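Local structure of lyase/mutase (Burkholderia cenocepacia, 4LSB) at residues 93-98 and 121-126; 102-107 and 142-147; 160-165 and 192-197. The protein is a lyase/mutase protein built on a TIM-barrel fold, with a magnesium ion bound at the C-terminal end of the barrel strands. One frame throughout, in Å; residues are numbered along the deposited sequence.

Strands 92-95, 121-125, 160-164 and 192-194 lie side by side in the parallel sheet of the barrel. Contact 1 joins the first two of these strands and contact 3 the last two, their centres about 8 Å apart, with backbone bonds between 121-126 and 160-165 closing the gap. Contact 2 lies further out, where helices 104-116 and 138-153 meet; its centre is about 12 Å from that of contact 1 and about 15 Å from that of contact 3. Along the chain contacts 1 and 2 alternate and contact 3 follows. R144 of contact 2 hydrogen-bonds to the carbonyls of N98 and E125, and so joins the helical layer to the strand ends near the magnesium ion.

Contact 1 (93-98 and 121-126); sequences SADLEN and GGSIED. With MG (magnesium ion), chain E.
E125 lays its side chain against the backbone of E97, the magnesium ligand that follows strand 92-95. CB of E125 is 3.7 Å from E97 O, and CG, set between its own backbone N and carbonyl carbon (chi1 66°), comes within 3.1 Å of E97 O. That oxygen also accepts the bond from E125 N at 2.8 Å. Beyond CG the chain is extended, and CD passes E97 C at 3.5 Å. At the tip OE1 accepts from a water 2.8 Å away, which also donates to D95 OD1, while OE2 accepts from another water at 2.7 Å. Both waters are ligands of the magnesium ion, making E125 a second-shell residue. Further back, A94 N to G121 O, S123 N to A94 O and L96 N to S123 O continue the parallel ladder of a beta-alpha-beta unit whose strands 92-95 and 121-125 are connected by helix 104-116 in the TIM barrel. E97 binds the ion directly, OE2 to magnesium 2.1 Å, through a chain bent at chi2 (-91°); S58 OG is a further ligand. E97 N donates to D95 OD1 at 3.2 Å, an Asx turn, and D95 OD2 is hydrogen-bonded to S58 OG.

Contact 2 (102-107 and 142-147); sequences DAPGTV and VERIAA
R144 sends its side chain across from helix 138-153 to the turn at the start of helix 104-116, where it meets D102 and V107. Its aliphatic part passes the carbonyl of D102 first, with CG 3.7 Å and CD 3.6 Å from D102 O. A bend at chi3 (52°) turns NE out of the line of the chain; beyond it NH1 donates to D102 O at 3.0 Å. This carbonyl oxygen lies in the plane of the guanidinium, at its edge, but the bond is lopsided: NH1 stands well above the carbonyl plane of D102, and the C=O...N angle is only 101°. V107 meets the same group differently. Its CG2 sits over one guanidinium face, 3.5 Å from NH1 of R144, the two side chains crossing at about a right angle. CG1 of V107, anti to its backbone N (chi1 170°), turns to the main chain instead and approaches R144 O at 3.7 Å.

P104, in the first turn of helix 104-116, adds a mainly apolar contact. Its CB packs on A147 CB at 3.7 Å, and its O lies 3.4 Å from A147 CB, while the ring carbon CG faces the backbone of R144 and the CB of E143 more loosely.

The guanidinium has further partners: NH2 bonds to N98 O and E125 O, NH1 also to G101 O, and Y136 makes a cation-pi contact. R144 therefore gathers several backbone carbonyls into one cluster. I124 of strand 121-125 touches both V107 and R144, and I145 packs on I124 and on Y185 of helix 175-187, so the two helices rest together on the outer side of the barrel sheet.

Contact 3 (160-165 and 192-197); sequences TLTARC and VLYAPG
CG of Y194 is anti to its backbone N (chi1 171°) and CG of R164 anti to its carbonyl carbon (chi1 -81°); the two side chains lie side by side and point the same way. The R164 methylenes meet the tyrosine ring at Y194 CD2, CG at 3.4 Å and CD at 3.6 Å. Further out the guanidinium is tilted 50° from the ring, and Y194 OH lies over one of its faces. P196 completes the packing: its CD stands 3.7 Å above a face of the Y194 ring, displaced toward the rim, and its CG is 3.7 Å from R164 NH2. The arginine is steadied by a salt bridge from NE to E166. Near the plane of the tyrosine ring, at its edge, sits T162 CG2, 3.7 Å from Y194 CB. Earlier in the strands T160 CG2 and V192 CG2 touch at 3.5 Å, and T162 OG1 is hydrogen-bonded to R238 NH2.

Four backbone bonds, V192 N to L161 O, A163 N to V192 O, Y194 N to A163 O and C165 N to Y194 O, knit the strands in parallel register. Past their ends, a water donates to both C165 O and P196 O, at 2.7 Å from each.

T162, R164, V192 and Y194 share one face, while A163 and L193 are on the other, where A163 meets I145 and Y185 of the surrounding helices. With R164 about 6 Å from the magnesium ion at nearest atoms, the R164-Y194 end lies at the C-terminal strand ends, where TIM barrels typically carry their sites.

Contact 1 (93-98 and 121-126)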
loop_
_atom_site.group_PDB
_atom_site.type_symbol
_atom_site.label_atom_id
_atom_site.label_comp_id
_atom_site.label_asym_id
_atom_site.label_seq_id
_atom_site.Cartn_x
_atom_site.Cartn_y
_atom_site.Cartn_z
ATOM N N SER B 93 -4.700 16.535 7.179
ATOM C CA SER B 93 -5.792 16.416 8.109
ATOM C C SER B 93 -5.898 14.983 8.520
ATOM O O SER B 93 -6.088 14.095 7.682
ATOM C CB SER B 93 -7.123 16.815 7.470
ATOM O OG SER B 93 -8.073 17.039 8.504
ATOM N N ALA B 94 -5.835 14.754 9.821
ATOM C CA ALA B 94 -5.821 13.420 10.364
ATOM C C ALA B 94 -7.171 12.928 10.799
ATOM O O ALA B 94 -7.872 13.566 11.547
ATOM C CB ALA B 94 -4.892 13.401 11.564
ATOM N N ASP B 95 -7.498 11.730 10.377
ATOM C CA ASP B 95 -8.641 11.008 10.884
ATOM C C ASP B 95 -8.249 10.487 12.276
ATOM O O ASP B 95 -7.353 9.668 12.369
ATOM C CB ASP B 95 -8.910 9.873 9.930
ATOM C CG ASP B 95 -10.040 8.987 10.351
ATOM O OD1 ASP B 95 -10.678 9.206 11.421
ATOM O OD2 ASP B 95 -10.301 8.094 9.524
ATOM N N LEU B 96 -8.901 11.013 13.319
ATOM C CA LEU B 96 -8.564 10.706 14.730
ATOM C C LEU B 96 -9.716 10.002 15.394
ATOM O O LEU B 96 -9.914 10.090 16.618
ATOM C CB LEU B 96 -8.242 11.983 15.470
ATOM C CG LEU B 96 -7.076 12.707 14.869
ATOM C CD1 LEU B 96 -6.955 14.088 15.491
ATOM C CD2 LEU B 96 -5.810 11.867 14.970
ATOM N N GLU B 97 -10.477 9.298 14.564
ATOM C CA GLU B 97 -11.576 8.433 15.023
ATOM C C GLU B 97 -12.431 9.232 16.017
ATOM O O GLU B 97 -12.765 10.392 15.763
ATOM C CB GLU B 97 -10.986 7.180 15.702
ATOM C CG GLU B 97 -9.891 6.482 14.906
ATOM C CD GLU B 97 -10.456 5.416 13.998
ATOM O OE1 GLU B 97 -10.180 4.213 14.231
ATOM O OE2 GLU B 97 -11.185 5.803 13.080
ATOM N N ASN B 98 -12.734 8.635 17.175
ATOM C CA ASN B 98 -13.495 9.327 18.238
ATOM C C ASN B 98 -12.575 10.011 19.274
ATOM O O ASN B 98 -13.009 10.311 20.398
ATOM C CB ASN B 98 -14.431 8.314 18.906
ATOM C CG ASN B 98 -13.677 7.323 19.772
ATOM O OD1 ASN B 98 -12.522 6.950 19.466
ATOM N ND2 ASN B 98 -14.289 6.919 20.869
ATOM N N GLY B 121 -4.697 19.626 10.848
ATOM C CA GLY B 121 -6.101 19.505 11.088
ATOM C C GLY B 121 -6.428 18.073 11.456
ATOM O O GLY B 121 -5.604 17.150 11.330
ATOM N N GLY B 122 -7.633 17.872 11.897
ATOM C CA GLY B 122 -8.117 16.492 12.135
ATOM C C GLY B 122 -9.575 16.425 12.515
ATOM O O GLY B 122 -10.162 17.447 12.827
ATOM N N SER B 123 -10.126 15.199 12.501
ATOM C CA SER B 123 -11.524 14.901 12.765
ATOM C C SER B 123 -11.755 14.139 14.066
ATOM O O SER B 123 -11.046 13.171 14.370
ATOM C CB SER B 123 -12.150 14.060 11.627
ATOM O OG SER B 123 -11.533 12.781 11.406
ATOM N N ILE B 124 -12.787 14.538 14.778
ATOM C CA ILE B 124 -13.251 13.839 15.976
ATOM C C ILE B 124 -14.694 13.478 15.752
ATOM O O ILE B 124 -15.538 14.349 15.557
ATOM C CB ILE B 124 -13.119 14.688 17.258
ATOM C CG1 ILE B 124 -11.659 15.022 17.553
ATOM C CG2 ILE B 124 -13.674 13.958 18.471
ATOM C CD1 ILE B 124 -10.729 13.836 17.854
ATOM N N GLU B 125 -14.970 12.185 15.806
ATOM C CA GLU B 125 -16.319 11.717 15.579
ATOM C C GLU B 125 -17.067 11.373 16.847
ATOM O O GLU B 125 -16.457 11.163 17.913
ATOM C CB GLU B 125 -16.317 10.543 14.615
ATOM C CG GLU B 125 -15.648 9.304 15.127
ATOM C CD GLU B 125 -15.177 8.363 14.017
ATOM O OE1 GLU B 125 -14.615 8.777 12.966
ATOM O OE2 GLU B 125 -15.334 7.161 14.249
ATOM N N ASP B 126 -18.389 11.308 16.740
ATOM C CA ASP B 126 -19.269 10.992 17.911
ATOM C C ASP B 126 -19.779 9.542 17.966
ATOM O O ASP B 126 -20.845 9.274 18.485
ATOM C CB ASP B 126 -20.430 12.003 17.973
ATOM C CG ASP B 126 -21.293 12.011 16.689
ATOM O OD1 ASP B 126 -21.065 11.112 15.885
ATOM O OD2 ASP B 126 -22.165 12.879 16.526
HETATM MG MG MG E . -12.416 5.126 11.543
HETATM O O HOH W 1 -12.808 7.493 11.216
HETATM O O HOH W 2 -12.806 11.292 13.096
HETATM O O HOH W 3 -14.122 5.176 12.905
HETATM O O HOH W 4 -13.462 4.790 9.836
#

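Contact 2 (102-107 and 142-147)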
loop_
_atom_site.group_PDB
_atom_site.type_symbol
_atom_site.label_atom_id
_atom_site.label_comp_id
_atom_site.label_asym_id
_atom_site.label_seq_id
_atom_site.Cartn_x
_atom_site.Cartn_y
_atom_site.Cartn_z
ATOM N N ASP B 102 -13.380 7.981 25.322
ATOM C CA ASP B 102 -14.629 8.688 25.587
ATOM C C ASP B 102 -14.459 10.061 26.201
ATOM O O ASP B 102 -15.254 10.938 25.928
ATOM C CB ASP B 102 -15.508 7.873 26.543
ATOM C CG ASP B 102 -15.848 6.504 26.003
ATOM O OD1 ASP B 102 -15.899 6.310 24.777
ATOM O OD2 ASP B 102 -16.058 5.600 26.827
ATOM N N ALA B 103 -13.471 10.218 27.085
ATOM C CA ALA B 103 -13.376 11.417 27.899
ATOM C C ALA B 103 -12.856 12.604 27.082
ATOM O O ALA B 103 -11.942 12.444 26.261
ATOM C CB ALA B 103 -12.467 11.187 29.107
ATOM N N PRO B 104 -13.408 13.793 27.336
ATOM C CA PRO B 104 -12.945 15.017 26.702
ATOM C C PRO B 104 -11.448 15.214 26.816
ATOM O O PRO B 104 -10.832 15.690 25.886
ATOM C CB PRO B 104 -13.693 16.109 27.457
ATOM C CG PRO B 104 -14.973 15.469 27.843
ATOM C CD PRO B 104 -14.623 14.030 28.140
ATOM N N GLY B 105 -10.862 14.901 27.971
ATOM C CA GLY B 105 -9.430 15.080 28.140
ATOM C C GLY B 105 -8.630 14.165 27.235
ATOM O O GLY B 105 -7.514 14.493 26.806
ATOM N N THR B 106 -9.201 13.019 26.908
ATOM C CA THR B 106 -8.538 12.133 26.029
ATOM C C THR B 106 -8.530 12.711 24.593
ATOM O O THR B 106 -7.511 12.685 23.902
ATOM C CB THR B 106 -9.222 10.761 25.997
ATOM O OG1 THR B 106 -9.236 10.223 27.330
ATOM C CG2 THR B 106 -8.454 9.856 25.077
ATOM N N VAL B 107 -9.704 13.132 24.166
ATOM C CA VAL B 107 -9.869 13.838 22.900
ATOM C C VAL B 107 -8.868 15.013 22.795
ATOM O O VAL B 107 -8.111 15.140 21.805
ATOM C CB VAL B 107 -11.320 14.329 22.790
ATOM C CG1 VAL B 107 -11.475 15.285 21.584
ATOM C CG2 VAL B 107 -12.260 13.134 22.692
ATOM N N VAL B 142 -20.819 17.349 22.511
ATOM C CA VAL B 142 -20.421 18.750 22.499
ATOM C C VAL B 142 -19.293 19.019 23.479
ATOM O O VAL B 142 -18.365 19.743 23.149
ATOM C CB VAL B 142 -21.619 19.657 22.849
ATOM C CG1 VAL B 142 -21.196 21.100 22.924
ATOM C CG2 VAL B 142 -22.724 19.525 21.802
ATOM N N GLU B 143 -19.358 18.477 24.703
ATOM C CA GLU B 143 -18.239 18.684 25.648
ATOM C C GLU B 143 -16.926 18.160 25.084
ATOM O O GLU B 143 -15.836 18.784 25.237
ATOM C CB GLU B 143 -18.492 17.957 26.964
ATOM C CG GLU B 143 -18.687 18.847 28.157
ATOM C CD GLU B 143 -18.642 18.041 29.463
ATOM O OE1 GLU B 143 -18.003 18.528 30.432
ATOM O OE2 GLU B 143 -19.217 16.920 29.503
ATOM N N ARG B 144 -17.040 16.996 24.442
ATOM C CA ARG B 144 -15.904 16.405 23.719
ATOM C C ARG B 144 -15.332 17.354 22.657
ATOM O O ARG B 144 -14.127 17.596 22.614
ATOM C CB ARG B 144 -16.286 15.067 23.079
ATOM C CG ARG B 144 -16.383 13.904 24.067
ATOM C CD ARG B 144 -17.219 12.788 23.473
ATOM N NE ARG B 144 -16.749 12.410 22.136
ATOM C CZ ARG B 144 -15.726 11.599 21.899
ATOM N NH1 ARG B 144 -15.030 11.035 22.911
ATOM N NH2 ARG B 144 -15.409 11.311 20.664
ATOM N N ILE B 145 -16.176 17.855 21.766
ATOM C CA ILE B 145 -15.694 18.787 20.717
ATOM C C ILE B 145 -15.143 20.081 21.343
ATOM O O ILE B 145 -14.140 20.626 20.906
ATOM C CB ILE B 145 -16.805 19.114 19.695
ATOM C CG1 ILE B 145 -17.147 17.872 18.886
ATOM C CG2 ILE B 145 -16.397 20.270 18.769
ATOM C CD1 ILE B 145 -16.006 17.260 18.100
ATOM N N ALA B 146 -15.767 20.545 22.410
ATOM C CA ALA B 146 -15.280 21.735 23.095
ATOM C C ALA B 146 -13.820 21.575 23.616
ATOM O O ALA B 146 -12.994 22.495 23.554
ATOM C CB ALA B 146 -16.204 22.077 24.238
ATOM N N ALA B 147 -13.507 20.393 24.090
ATOM C CA ALA B 147 -12.173 20.072 24.576
ATOM C C ALA B 147 -11.206 19.988 23.405
ATOM O O ALA B 147 -10.044 20.388 23.525
ATOM C CB ALA B 147 -12.197 18.741 25.358
#

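Contact 3 (160-165 and 192-197)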
loop_
_atom_site.group_PDB
_atom_site.type_symbol
_atom_site.label_atom_id
_atom_site.label_comp_id
_atom_site.label_asym_id
_atom_site.label_seq_id
_atom_site.Cartn_x
_atom_site.Cartn_y
_atom_site.Cartn_z
ATOM N N THR B 160 -7.213 23.085 11.949
ATOM C CA THR B 160 -8.553 22.984 11.374
ATOM C C THR B 160 -9.235 21.733 11.877
ATOM O O THR B 160 -8.893 20.612 11.455
ATOM C CB THR B 160 -8.535 22.971 9.848
ATOM O OG1 THR B 160 -7.989 24.206 9.399
ATOM C CG2 THR B 160 -9.946 22.792 9.302
ATOM N N LEU B 161 -10.138 21.940 12.858
ATOM C CA LEU B 161 -10.884 20.868 13.491
ATOM C C LEU B 161 -12.167 20.521 12.739
ATOM O O LEU B 161 -13.043 21.349 12.574
ATOM C CB LEU B 161 -11.223 21.124 14.961
ATOM C CG LEU B 161 -12.007 19.987 15.648
ATOM C CD1 LEU B 161 -11.166 18.769 15.964
ATOM C CD2 LEU B 161 -12.671 20.455 16.943
ATOM N N THR B 162 -12.239 19.264 12.304
ATOM C CA THR B 162 -13.461 18.726 11.697
ATOM C C THR B 162 -14.222 17.937 12.768
ATOM O O THR B 162 -13.683 17.006 13.354
ATOM C CB THR B 162 -13.147 17.839 10.483
ATOM O OG1 THR B 162 -12.438 18.569 9.495
ATOM C CG2 THR B 162 -14.430 17.326 9.855
ATOM N N ALA B 163 -15.479 18.318 13.021
ATOM C CA ALA B 163 -16.335 17.600 13.912
ATOM C C ALA B 163 -17.252 16.712 13.065
ATOM O O ALA B 163 -17.886 17.199 12.110
ATOM C CB ALA B 163 -17.167 18.573 14.745
ATOM N N ARG B 164 -17.210 15.413 13.352
ATOM C CA ARG B 164 -18.029 14.399 12.668
ATOM C C ARG B 164 -19.246 13.935 13.468
ATOM O O ARG B 164 -19.186 13.644 14.675
ATOM C CB ARG B 164 -17.172 13.177 12.315
ATOM C CG ARG B 164 -16.346 13.352 11.046
ATOM C CD ARG B 164 -15.382 12.225 10.731
ATOM N NE ARG B 164 -16.064 10.949 10.570
ATOM C CZ ARG B 164 -15.535 9.890 9.994
ATOM N NH1 ARG B 164 -14.325 9.916 9.464
ATOM N NH2 ARG B 164 -16.235 8.787 9.936
ATOM N N CYS B 165 -20.360 13.848 12.774
ATOM C CA CYS B 165 -21.569 13.215 13.304
ATOM C C CYS B 165 -21.823 11.928 12.518
ATOM O O CYS B 165 -21.990 11.944 11.277
ATOM C CB CYS B 165 -22.776 14.136 13.252
ATOM S SG CYS B 165 -24.275 13.245 13.733
ATOM N N VAL B 192 -14.859 22.787 10.659
ATOM C CA VAL B 192 -15.409 22.101 9.493
ATOM C C VAL B 192 -16.346 21.053 10.023
ATOM O O VAL B 192 -16.092 20.485 11.090
ATOM C CB VAL B 192 -14.330 21.429 8.636
ATOM C CG1 VAL B 192 -14.964 20.751 7.424
ATOM C CG2 VAL B 192 -13.264 22.418 8.217
ATOM N N LEU B 193 -17.492 20.894 9.376
ATOM C CA LEU B 193 -18.513 19.964 9.864
ATOM C C LEU B 193 -18.712 18.834 8.835
ATOM O O LEU B 193 -18.690 19.051 7.654
ATOM C CB LEU B 193 -19.864 20.662 10.116
ATOM C CG LEU B 193 -19.937 21.657 11.271
ATOM C CD1 LEU B 193 -19.456 21.057 12.592
ATOM C CD2 LEU B 193 -19.155 22.903 10.888
ATOM N N TYR B 194 -18.930 17.623 9.311
ATOM C CA TYR B 194 -18.946 16.464 8.399
ATOM C C TYR B 194 -19.893 15.371 8.935
ATOM O O TYR B 194 -19.700 14.893 10.052
ATOM C CB TYR B 194 -17.523 15.955 8.250
ATOM C CG TYR B 194 -17.212 14.621 7.514
ATOM C CD1 TYR B 194 -18.058 14.032 6.586
ATOM C CD2 TYR B 194 -15.988 14.015 7.722
ATOM C CE1 TYR B 194 -17.709 12.846 5.940
ATOM C CE2 TYR B 194 -15.643 12.850 7.093
ATOM C CZ TYR B 194 -16.512 12.271 6.201
ATOM O OH TYR B 194 -16.081 11.106 5.595
ATOM N N ALA B 195 -20.892 15.006 8.117
ATOM C CA ALA B 195 -21.798 13.864 8.412
ATOM C C ALA B 195 -21.663 12.751 7.358
ATOM O O ALA B 195 -22.321 12.799 6.345
ATOM C CB ALA B 195 -23.227 14.351 8.455
ATOM N N PRO B 196 -20.802 11.761 7.592
ATOM C CA PRO B 196 -20.623 10.749 6.570
ATOM C C PRO B 196 -21.899 9.924 6.400
ATOM O O PRO B 196 -22.640 9.712 7.363
ATOM C CB PRO B 196 -19.451 9.920 7.080
ATOM C CG PRO B 196 -19.377 10.207 8.531
ATOM C CD PRO B 196 -19.914 11.545 8.746
ATOM N N GLY B 197 -22.184 9.522 5.169
ATOM C CA GLY B 197 -23.470 8.830 4.916
ATOM C C GLY B 197 -24.603 9.637 4.335
ATOM O O GLY B 197 -25.488 9.064 3.716
HETATM O O HOH W 5 -23.754 10.773 9.609
#